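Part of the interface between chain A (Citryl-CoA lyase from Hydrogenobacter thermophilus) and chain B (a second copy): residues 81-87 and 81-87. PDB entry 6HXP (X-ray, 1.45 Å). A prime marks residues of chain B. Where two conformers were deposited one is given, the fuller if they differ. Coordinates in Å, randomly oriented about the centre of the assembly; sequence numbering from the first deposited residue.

Chain A 81-87: GNSLNVG
Chain B 81-87: GNSLNVG

How do the two backbones enter the contact? An exact two-fold axis relates the copies, so each feature of chain A recurs in chain B. Gly81 leaves a preceding helix with positive phi (94/68), angles that would jam a side chain against the preceding carbonyl oxygen. Asn82 is extended (-133/158), Ser83 (-67/157) is the N-cap residue, and a helix runs from Leu84 through Gly87 and beyond. Weak hydrogen bonds to Ser83 O from Val86 N (3.0 Å) and Gly87 N (3.3 Å) close its first turn. In register, the CA atoms of Val86 and Val86′ lie 7.4 Å apart, and those of Asn82 and Ser83′ 8.8 Å.

What does Asn82 reach? Its CA-to-CB bond points sideways, but the m rotamer (chi1 -78°, chi2 -69°) brings the amide end nearer the partner. Asn82 OD1 stops 3.9 Å from Asn85′ ND2, and a water bridges Asn82 OD1 to the other amide atom, Asn85′ OD1, donating at 2.7 Å and 2.8 Å respectively. With two hydrogens to give, it joins two carbonyl oxygens that could not bond each other.

How does the start of the helix contribute? Ser83 (t) makes no side-chain cap, and Leu84 (chi1 t, chi2 139°) is out of reach of the other stretch. Asn85 points toward chain B with chi1 p (66°) and chi2 -57°; its OD1 accepts at 2.8 Å from the second water, which also donates to Asn82′ OD1 at 2.7 Å.

What meets at the centre? Val86 (t, chi1 176°) points toward its own copy, and Val86 CG2 packs against Val86′ CG2 at 3.7 Å, an apolar contact between the two water bridges. Gly87 continues the helix (-64/-44) without touching the partner stretch. No direct hydrogen bond crosses; 167 Å² is buried in total.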

ATOM      1  N   GLY A  81      11.451   8.201   2.234  1.00 21.58           N
ATOM      2  CA  GLY A  81      11.029   9.593   2.420  1.00 21.90           C
ATOM      3  C   GLY A  81       9.536   9.740   2.235  1.00 22.19           C
ATOM      4  O   GLY A  81       9.035  10.318   1.266  1.00 22.15           O
ATOM      5  N   ASN A  82       8.800   9.167   3.169  1.00 20.42           N
ATOM      6  CA  ASN A  82       7.356   9.106   3.101  1.00 18.50           C
ATOM      7  C   ASN A  82       6.723   9.514   4.427  1.00 21.02           C
ATOM      8  O   ASN A  82       7.359   9.454   5.491  1.00 22.47           O
ATOM      9  CB  ASN A  82       6.911   7.687   2.761  1.00 20.62           C
ATOM     10  CG  ASN A  82       7.062   7.362   1.321  1.00 21.15           C
ATOM     11  OD1 ASN A  82       6.320   7.924   0.458  1.00 23.74           O
ATOM     12  ND2 ASN A  82       8.014   6.530   0.955  1.00 20.38           N
ATOM     13  N   SER A  83       5.470   9.935   4.361  1.00 20.80           N
ATOM     14  CA  SER A  83       4.694  10.312   5.525  1.00 19.54           C
ATOM     15  C   SER A  83       4.437   9.079   6.378  1.00 19.94           C
ATOM     16  O   SER A  83       4.451   7.914   5.928  1.00 20.17           O
ATOM     17  CB  SER A  83       3.372  10.919   5.069  1.00 21.20           C
ATOM     18  OG  SER A  83       2.589  11.419   6.148  1.00 24.11           O
ATOM     19  N   LEU A  84       4.184   9.308   7.636  0.65 19.30           N
ATOM     20  CA  LEU A  84       3.982   8.217   8.568  0.65 18.58           C
ATOM     21  C   LEU A  84       2.875   7.239   8.160  0.65 18.82           C
ATOM     22  O   LEU A  84       3.045   6.024   8.320  0.65 18.80           O
ATOM     23  CB  LEU A  84       3.759   8.810   9.952  0.65 20.06           C
ATOM     24  CG  LEU A  84       3.662   7.811  11.089  0.65 21.81           C
ATOM     25  CD1 LEU A  84       4.393   8.302  12.300  0.65 23.17           C
ATOM     26  CD2 LEU A  84       2.215   7.472  11.402  0.65 22.99           C
ATOM     27  N   ASN A  85       1.756   7.718   7.581  1.00 17.75           N
ATOM     28  CA  ASN A  85       0.722   6.774   7.171  1.00 17.53           C
ATOM     29  C   ASN A  85       1.184   5.799   6.119  1.00 18.10           C
ATOM     30  O   ASN A  85       0.729   4.660   6.070  1.00 18.90           O
ATOM     31  CB  ASN A  85      -0.523   7.466   6.677  1.00 19.50           C
ATOM     32  CG  ASN A  85      -0.339   8.242   5.416  1.00 19.28           C
ATOM     33  OD1 ASN A  85       0.541   9.162   5.371  1.00 19.69           O
ATOM     34  ND2 ASN A  85      -1.082   7.912   4.351  1.00 19.75           N
ATOM     35  N   VAL A  86       2.064   6.266   5.223  1.00 17.55           N
ATOM     36  CA  VAL A  86       2.533   5.444   4.122  1.00 16.76           C
ATOM     37  C   VAL A  86       3.430   4.313   4.634  1.00 17.78           C
ATOM     38  O   VAL A  86       3.269   3.150   4.252  1.00 18.26           O
ATOM     39  CB  VAL A  86       3.221   6.323   3.082  1.00 19.06           C
ATOM     40  CG1 VAL A  86       3.821   5.486   1.943  1.00 18.70           C
ATOM     41  CG2 VAL A  86       2.290   7.386   2.517  1.00 19.48           C
ATOM     42  N   GLY A  87       4.336   4.612   5.578  1.00 17.47           N
ATOM     43  CA  GLY A  87       5.140   3.567   6.165  1.00 17.27           C
ATOM     44  C   GLY A  87       4.291   2.559   6.931  1.00 17.46           C
ATOM     45  O   GLY A  87       4.485   1.349   6.852  1.00 18.41           O
TER
ATOM     46  N   GLY B  81      -4.626  13.486  -0.321  1.00 21.58           N
ATOM     47  CA  GLY B  81      -3.479  14.398  -0.303  1.00 21.90           C
ATOM     48  C   GLY B  81      -2.179  13.639  -0.172  1.00 22.19           C
ATOM     49  O   GLY B  81      -1.488  13.666   0.850  1.00 22.15           O
ATOM     50  N   ASN B  82      -1.853  12.908  -1.221  1.00 20.42           N
ATOM     51  CA  ASN B  82      -0.706  12.026  -1.237  1.00 18.50           C
ATOM     52  C   ASN B  82       0.113  12.207  -2.511  1.00 21.02           C
ATOM     53  O   ASN B  82      -0.391  12.689  -3.538  1.00 22.47           O
ATOM     54  CB  ASN B  82      -1.164  10.573  -1.149  1.00 20.62           C
ATOM     55  CG  ASN B  82      -1.546  10.168   0.226  1.00 21.15           C
ATOM     56  OD1 ASN B  82      -0.660  10.061   1.129  1.00 23.74           O
ATOM     57  ND2 ASN B  82      -2.818   9.979   0.501  1.00 20.38           N
ATOM     58  N   SER B  83       1.377  11.823  -2.441  1.00 20.80           N
ATOM     59  CA  SER B  83       2.287  11.872  -3.568  1.00 19.54           C
ATOM     60  C   SER B  83       1.840  10.867  -4.618  1.00 19.94           C
ATOM     61  O   SER B  83       1.143   9.863  -4.360  1.00 20.17           O
ATOM     62  CB  SER B  83       3.695  11.537  -3.088  1.00 21.20           C
ATOM     63  OG  SER B  83       4.676  11.667  -4.111  1.00 24.11           O
ATOM     64  N   LEU B  84       2.241  11.109  -5.834  0.65 19.30           N
ATOM     65  CA  LEU B  84       1.833  10.261  -6.937  0.65 18.58           C
ATOM     66  C   LEU B  84       2.165   8.777  -6.746  0.65 18.82           C
ATOM     67  O   LEU B  84       1.343   7.920  -7.090  0.65 18.80           O
ATOM     68  CB  LEU B  84       2.423  10.833  -8.219  0.65 20.06           C
ATOM     69  CG  LEU B  84       1.992  10.154  -9.504  0.65 21.81           C
ATOM     70  CD1 LEU B  84       1.731  11.159 -10.583  0.65 23.17           C
ATOM     71  CD2 LEU B  84       3.002   9.107  -9.939  0.65 22.99           C
ATOM     72  N   ASN B  85       3.328   8.435  -6.156  1.00 17.75           N
ATOM     73  CA  ASN B  85       3.619   7.020  -5.953  1.00 17.53           C
ATOM     74  C   ASN B  85       2.632   6.328  -5.049  1.00 18.10           C
ATOM     75  O   ASN B  85       2.356   5.143  -5.205  1.00 18.90           O
ATOM     76  CB  ASN B  85       5.010   6.792  -5.419  1.00 19.50           C
ATOM     77  CG  ASN B  85       5.237   7.322  -4.042  1.00 19.28           C
ATOM     78  OD1 ASN B  85       5.035   8.558  -3.807  1.00 19.69           O
ATOM     79  ND2 ASN B  85       5.606   6.463  -3.082  1.00 19.75           N
ATOM     80  N   VAL B  86       2.131   7.063  -4.047  1.00 17.55           N
ATOM     81  CA  VAL B  86       1.223   6.491  -3.068  1.00 16.76           C
ATOM     82  C   VAL B  86      -0.131   6.170  -3.709  1.00 17.78           C
ATOM     83  O   VAL B  86      -0.679   5.079  -3.526  1.00 18.26           O
ATOM     84  CB  VAL B  86       1.106   7.425  -1.869  1.00 19.06           C
ATOM     85  CG1 VAL B  86       0.080   6.909  -0.849  1.00 18.70           C
ATOM     86  CG2 VAL B  86       2.446   7.664  -1.189  1.00 19.48           C
ATOM     87  N   GLY B  87      -0.657   7.077  -4.547  1.00 17.47           N
ATOM     88  CA  GLY B  87      -1.882   6.784  -5.252  1.00 17.27           C
ATOM     89  C   GLY B  87      -1.720   5.610  -6.210  1.00 17.46           C
ATOM     90  O   GLY B  87      -2.572   4.732  -6.316  1.00 18.41           O
TER
HETATM   91  O   HOH W   1       6.037   9.727  -1.497  1.00 25.75           O
HETATM   92  O   HOH W   2       0.500  11.044   3.330  1.00 25.75           O